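Local coordinates for protein putative fructose-aminoacid-6-phosphate deglycase (Bacillus subtilis, PDB 3EUA) that catalyses the conversion of a range of fructosamine 6-phosphates to glucose 6-phosphate and a free amino acid, at residues Phe29-Gly34 against Tyr59-Phe64. Numbering follows the deposited sequence.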
# COMPACT_ATOMS: atom_id res chain seq x y z
N PHE A 29 5.96 14.09 -3.39
CA PHE A 29 4.84 13.22 -3.76
C PHE A 29 5.25 12.39 -4.96
O PHE A 29 5.67 12.95 -5.93
CB PHE A 29 3.57 14.03 -4.11
CG PHE A 29 2.96 14.76 -2.93
CD1 PHE A 29 2.04 14.14 -2.11
CD2 PHE A 29 3.32 16.06 -2.63
CE1 PHE A 29 1.50 14.79 -0.99
CE2 PHE A 29 2.76 16.71 -1.53
CZ PHE A 29 1.84 16.09 -0.73
N PHE A 30 5.18 11.06 -4.85
CA PHE A 30 5.45 10.12 -5.93
C PHE A 30 4.10 9.75 -6.56
O PHE A 30 3.30 9.05 -5.95
CB PHE A 30 6.12 8.89 -5.37
CG PHE A 30 7.47 9.17 -4.79
CD1 PHE A 30 8.56 9.40 -5.64
CD2 PHE A 30 7.65 9.21 -3.41
CE1 PHE A 30 9.83 9.64 -5.10
CE2 PHE A 30 8.88 9.47 -2.87
CZ PHE A 30 9.98 9.67 -3.73
N VAL A 31 3.85 10.24 -7.76
CA VAL A 31 2.53 10.07 -8.38
C VAL A 31 2.56 9.47 -9.77
O VAL A 31 3.14 10.02 -10.72
CB VAL A 31 1.83 11.46 -8.46
CG1 VAL A 31 0.40 11.33 -8.94
CG2 VAL A 31 1.83 12.17 -7.09
N ALA A 32 1.89 8.34 -9.92
CA ALA A 32 1.84 7.65 -11.21
C ALA A 32 0.77 6.58 -11.13
O ALA A 32 0.10 6.48 -10.10
CB ALA A 32 3.20 7.01 -11.52
N CYS A 33 0.64 5.77 -12.18
CA CYS A 33 -0.31 4.68 -12.20
C CYS A 33 0.32 3.32 -12.51
O CYS A 33 1.24 3.22 -13.32
CB CYS A 33 -1.41 4.91 -13.24
SG CYS A 33 -2.42 6.38 -12.94
N GLY A 34 -0.21 2.29 -11.87
CA GLY A 34 0.20 0.91 -12.07
C GLY A 34 1.69 0.66 -12.02
O GLY A 34 2.33 0.96 -11.02
N TYR A 59 1.14 7.91 -4.16
CA TYR A 59 -0.26 7.62 -4.51
C TYR A 59 -0.40 7.29 -5.96
O TYR A 59 0.40 7.73 -6.77
CB TYR A 59 -1.18 8.83 -4.28
CG TYR A 59 -1.12 9.44 -2.90
CD1 TYR A 59 -1.76 8.84 -1.83
CD2 TYR A 59 -0.42 10.63 -2.68
CE1 TYR A 59 -1.67 9.40 -0.55
CE2 TYR A 59 -0.36 11.20 -1.41
CZ TYR A 59 -0.97 10.58 -0.35
OH TYR A 59 -0.88 11.12 0.93
N SER A 60 -1.44 6.54 -6.27
CA SER A 60 -1.84 6.29 -7.63
C SER A 60 -2.35 7.67 -8.08
O SER A 60 -2.86 8.43 -7.25
CB SER A 60 -2.95 5.24 -7.69
OG SER A 60 -3.27 4.92 -9.03
N ALA A 61 -2.20 8.02 -9.35
CA ALA A 61 -2.53 9.41 -9.80
C ALA A 61 -3.92 9.91 -9.52
O ALA A 61 -4.10 11.07 -9.15
CB ALA A 61 -2.22 9.57 -11.27
N ASN A 62 -4.94 9.08 -9.73
CA ASN A 62 -6.30 9.57 -9.53
C ASN A 62 -6.61 9.65 -8.02
O ASN A 62 -7.37 10.51 -7.60
CB ASN A 62 -7.32 8.72 -10.30
CG ASN A 62 -8.29 9.58 -11.07
OD1 ASN A 62 -8.13 10.80 -11.11
ND2 ASN A 62 -9.27 8.95 -11.74
N GLU A 63 -6.00 8.76 -7.23
CA GLU A 63 -6.11 8.82 -5.78
C GLU A 63 -5.49 10.14 -5.31
O GLU A 63 -6.05 10.81 -4.51
CB GLU A 63 -5.40 7.63 -5.13
CG GLU A 63 -5.41 7.64 -3.59
CD GLU A 63 -6.78 7.37 -2.94
OE1 GLU A 63 -7.53 6.49 -3.42
OE2 GLU A 63 -7.07 8.00 -1.88
N PHE A 64 -4.31 10.50 -5.82
CA PHE A 64 -3.64 11.77 -5.48
C PHE A 64 -4.53 12.98 -5.69
O PHE A 64 -4.66 13.83 -4.82
CB PHE A 64 -2.34 11.88 -6.31
CG PHE A 64 -1.66 13.23 -6.26
CD1 PHE A 64 -0.94 13.62 -5.13
CD2 PHE A 64 -1.68 14.08 -7.37
CE1 PHE A 64 -0.30 14.82 -5.09
CE2 PHE A 64 -1.00 15.28 -7.34
CZ PHE A 64 -0.31 15.65 -6.19
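F30 and Y59 join two parallel strands through a nearly straight backbone hydrogen bond, Y59 N to F30 O at 3.0 Å; where the second strand turns into helix 61-67, A61 N makes a weak, bent hydrogen bond to A32 O. F29, V31, Y59 and F64 pack on one face of the sheet. V31 and F64 carry much of this packing. V31 CG2 sits over the centre of the F64 ring in a CH-pi contact, 3.7 Å from the ring centroid. V31 CG1, anti to the backbone N (chi1 -173°), reaches A61 CA at 3.6 Å. F64 CE1 lies 3.8 Å from F29 CD1, with the two ring planes inclined at 56°. F29 CD1 also meets Y59 CE2, edge against edge, at 3.9 Å. An alanine in place of F64 would probably open a gap beside V31 and F29 and leave the F29 ring freer to turn. Beyond the strand end, C33 SG rests 3.6 Å from A61 CB. The polar ends of Y59 and S60 reach the second subunit: Y59 OH hydrogen-bonds to D48 and S60 OG to E231, both of that other chain. Strand 27-32 has strand 76-82 on its other side. The arrangement is that of a parallel alpha/beta fold, here the first of two SIS domains, with strand 55-60 outermost in the five-stranded sheet within this chain.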